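Local coordinates for protein, Family 18 Chitinase (Crocus vernus, PDB 3SIM) that probably hydrolyses chitin, as a plant glycosyl hydrolase of family 18 built on a TIM barrel, at residues A[85-89]-A[90-94]; A[139-142]-A[143-147]. All blocks are in the same frame, centred on the assembly; numbering follows the deposited sequence.

Interaction 1 (A[85-89]-A[90-94])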
# COMPACT_ATOMS: atom_id res chain seq x y z
N ALA A 85 9.75 0.70 -4.84
CA ALA A 85 10.93 0.10 -5.42
C ALA A 85 12.09 1.00 -5.81
O ALA A 85 13.18 0.68 -5.52
CB ALA A 85 10.60 -0.79 -6.58
N SER A 86 11.80 2.09 -6.48
CA SER A 86 12.77 2.96 -7.11
C SER A 86 12.40 4.43 -7.00
O SER A 86 11.29 4.79 -6.97
CB SER A 86 12.87 2.66 -8.59
OG SER A 86 13.78 1.64 -8.87
N VAL A 87 13.41 5.24 -7.01
CA VAL A 87 13.29 6.64 -7.14
C VAL A 87 14.25 7.12 -8.29
O VAL A 87 15.44 6.98 -8.25
CB VAL A 87 13.51 7.18 -5.70
CG1 VAL A 87 14.78 7.75 -5.48
CG2 VAL A 87 12.41 7.96 -5.22
N GLY A 88 13.67 7.68 -9.32
CA GLY A 88 14.39 7.86 -10.54
C GLY A 88 14.83 6.51 -11.00
O GLY A 88 14.03 5.65 -11.15
N SER A 89 16.11 6.33 -11.23
CA SER A 89 16.66 5.06 -11.55
C SER A 89 17.35 4.37 -10.36
O SER A 89 17.89 3.34 -10.52
CB SER A 89 17.54 5.13 -12.82
OG SER A 89 18.80 5.70 -12.65
N ASN A 90 17.33 4.99 -9.20
CA ASN A 90 18.02 4.47 -8.05
C ASN A 90 17.13 3.56 -7.18
O ASN A 90 16.02 3.89 -6.88
CB ASN A 90 18.62 5.58 -7.19
CG ASN A 90 19.55 6.54 -7.96
OD1 ASN A 90 20.75 6.34 -8.04
ND2 ASN A 90 18.98 7.59 -8.48
N THR A 91 17.66 2.43 -6.78
CA THR A 91 16.95 1.53 -5.91
C THR A 91 16.67 2.21 -4.54
O THR A 91 17.51 2.82 -3.99
CB THR A 91 17.68 0.19 -5.77
OG1 THR A 91 17.76 -0.44 -7.02
CG2 THR A 91 16.98 -0.70 -4.79
N VAL A 92 15.46 2.08 -4.01
CA VAL A 92 15.16 2.56 -2.67
C VAL A 92 15.52 1.51 -1.58
O VAL A 92 14.88 0.50 -1.41
CB VAL A 92 13.68 3.06 -2.52
CG1 VAL A 92 13.37 3.40 -1.15
CG2 VAL A 92 13.40 4.21 -3.44
N GLN A 93 16.57 1.84 -0.88
CA GLN A 93 17.13 1.07 0.21
C GLN A 93 16.75 1.69 1.55
O GLN A 93 17.04 2.86 1.74
CB GLN A 93 18.67 0.99 0.12
CG GLN A 93 19.22 0.27 -1.12
CD GLN A 93 19.22 -1.23 -1.03
OE1 GLN A 93 19.49 -1.88 -2.00
NE2 GLN A 93 18.86 -1.77 0.11
N PHE A 94 16.11 0.94 2.44
CA PHE A 94 15.89 1.44 3.80
C PHE A 94 17.21 1.64 4.51
O PHE A 94 17.98 0.75 4.63
CB PHE A 94 15.00 0.55 4.68
CG PHE A 94 14.58 1.19 5.98
CD1 PHE A 94 13.44 1.91 6.06
CD2 PHE A 94 15.36 1.13 7.11
CE1 PHE A 94 13.08 2.52 7.20
CE2 PHE A 94 14.95 1.74 8.25
CZ PHE A 94 13.83 2.44 8.28
O HOH W 1 17.67 0.50 -9.59
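Val87 and Asn90 form an antiparallel hydrogen-bonded pair across a type II' turn, and the next pair out, Ser86 with Thr91, is non-hydrogen-bonded. This is a beta hairpin with a two-residue loop, Gly88-Ser89, following barrel strand 76-83. Val87 N gives a nearly straight bond to Asn90 O (2.9 Å), lying in the carbonyl plane, while Asn90 N returns one to Val87 O (2.9 Å) from 44° above that carbonyl's plane. Beyond the Ser86-Thr91 pair, Val92 N donates to Ala85 O at 3.1 Å. Gly88 takes the first corner of the turn, where its positive phi (59°) suits a residue without a side chain; Ser89, small and polar, takes the exposed second corner.

Val87 and Asn90 point to one face of the hairpin and both touch His45. With chi1 at -55°, the amide of Asn90 folds back beside its own backbone N, and ND2 comes to 3.6 Å from Val87 O. An alanine here, lacking the amide, is likely to open a gap against His45 and leave Val87 O without its neighbour ND2. Valine suits the buried side: CG2 of Val92, set beside its own backbone N, packs 3.7 Å from Val87 CB, and both valines rest on Val37 of strand 28-37, so that apolar surface joins the hairpin to the barrel wall. On the other face lie Ser86 and Thr91, whose short polar side chains tolerate solvent. One water spans the outer edge, donating to Ser89 O and lying 2.7 Å from Thr91 OG1.

Interaction 2 (A[139-142]-A[143-147])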
# COMPACT_ATOMS: atom_id res chain seq x y z
N GLU A 139 11.81 -1.46 14.59
CA GLU A 139 11.83 -0.39 15.55
C GLU A 139 11.51 0.99 14.98
O GLU A 139 10.69 1.61 15.52
CB GLU A 139 13.16 -0.29 16.28
CG GLU A 139 13.37 -1.15 17.43
CD GLU A 139 14.81 -1.04 18.01
OE1 GLU A 139 15.25 0.06 18.38
OE2 GLU A 139 15.46 -2.09 18.08
N CYS A 140 12.11 1.37 13.86
CA CYS A 140 11.84 2.62 13.21
C CYS A 140 10.36 2.73 12.77
O CYS A 140 9.70 3.67 13.14
CB CYS A 140 12.74 2.78 11.97
SG CYS A 140 14.47 3.26 12.18
N ILE A 141 9.88 1.75 12.02
CA ILE A 141 8.51 1.75 11.57
C ILE A 141 7.50 1.62 12.71
O ILE A 141 6.52 2.28 12.70
CB ILE A 141 8.22 0.71 10.46
CG1 ILE A 141 9.24 0.84 9.34
CG2 ILE A 141 6.80 0.80 9.96
CD1 ILE A 141 9.16 2.08 8.60
N GLY A 142 7.78 0.73 13.65
CA GLY A 142 6.91 0.53 14.79
C GLY A 142 6.77 1.80 15.62
O GLY A 142 5.69 2.20 15.84
N ARG A 143 7.87 2.47 15.95
CA ARG A 143 7.81 3.74 16.66
C ARG A 143 7.06 4.83 15.85
O ARG A 143 6.26 5.47 16.38
CB ARG A 143 9.18 4.22 17.13
CG ARG A 143 9.70 3.50 18.36
CD ARG A 143 11.14 3.83 18.73
NE ARG A 143 11.38 5.22 19.00
CZ ARG A 143 12.55 5.74 19.33
NH1 ARG A 143 12.65 7.02 19.53
NH2 ARG A 143 13.61 4.98 19.42
N LEU A 144 7.29 4.92 14.56
CA LEU A 144 6.59 5.87 13.71
C LEU A 144 5.07 5.68 13.72
O LEU A 144 4.41 6.60 13.98
CB LEU A 144 7.02 5.66 12.27
CG LEU A 144 7.00 6.75 11.20
CD1 LEU A 144 6.79 6.24 9.77
CD2 LEU A 144 6.27 8.02 11.50
N ILE A 145 4.57 4.49 13.46
CA ILE A 145 3.15 4.27 13.46
C ILE A 145 2.52 4.54 14.84
O ILE A 145 1.59 5.23 14.91
CB ILE A 145 2.82 2.87 12.99
CG1 ILE A 145 3.30 2.68 11.56
CG2 ILE A 145 1.34 2.55 13.18
CD1 ILE A 145 3.37 1.31 11.13
N THR A 146 3.15 4.04 15.88
CA THR A 146 2.69 4.15 17.25
C THR A 146 2.58 5.63 17.62
O THR A 146 1.55 6.04 18.05
CB THR A 146 3.60 3.36 18.26
OG1 THR A 146 3.57 1.96 18.04
CG2 THR A 146 3.16 3.62 19.64
N THR A 147 3.60 6.41 17.31
CA THR A 147 3.60 7.85 17.57
C THR A 147 2.54 8.65 16.84
O THR A 147 1.88 9.44 17.40
CB THR A 147 4.98 8.53 17.27
OG1 THR A 147 5.97 7.98 18.08
CG2 THR A 147 4.95 10.01 17.51
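Thr146 has its OG1 beside its own backbone N (chi1 -65°), the rotation that swings the hydroxyl back along the helix to Gly142 O; in Ile145 a similar first torsion and an extended chi2 (164°) carry CD1 to Ile141. Both pairs are i to i+4 contacts in helix 134-150, the helix of the beta-alpha-beta unit between barrel strands 121-125 and 156-159. The regular alpha-helical bonds run through it: Arg143 N to Glu139 O, Leu144 N to Cys140 O, and Ile145 N to Ile141 O.

Gly142 O is gripped twice. Thr146 N approaches nearly along the C=O axis, whereas Thr146 OG1 donates at 3.1 Å to Gly142 O from well above the carbonyl plane. Threonine thus satisfies its own hydroxyl within the helix while its side chain also meets Tyr176. On the buried flank, Ile141 CG2 meets Ile145 CD1 at 3.7 Å, the two branched chains crossing at a slant, and Ile145 continues onto Ala179. Leu144 packs on Leu110 of helix 99-116, and Cys140, small and weakly polar, touches Trp102 of the same helix.

Arg143 suits the partly exposed edge, being apolar along its stem and charged at its end. The guanidinium makes a salt bridge through NH2 to Asp100, while the carboxylate of Glu139 stays more distant, with OE1 5.3 Å from Arg143 NH2. The stem of Arg143 lies over the preceding turn, bringing Arg143 CB to 3.4 Å from Glu139 O and Arg143 CG to 3.6 Å from that oxygen.

Followed from the N terminus, the chain passes barrel strands 2-7 and 28-37, then leaves strand 76-83 and reverses at once in the hairpin of interaction 1. It then runs through helix 99-116 and strand 121-125 before entering helix 134-150, where interaction 2 lies one turn against the next. Interaction 1 closes a tight turn and interaction 2 spans a single helical turn; the two are in series, neither nested nor crossing. Their centres are 22 Å apart, yet Phe94, at the end of 85-94, touches the helix: Phe94 CZ lies 3.9 Å from Cys140 CB. Phe94 also meets Trp102, so the hairpin's exit and two successive barrel helices share one apolar patch.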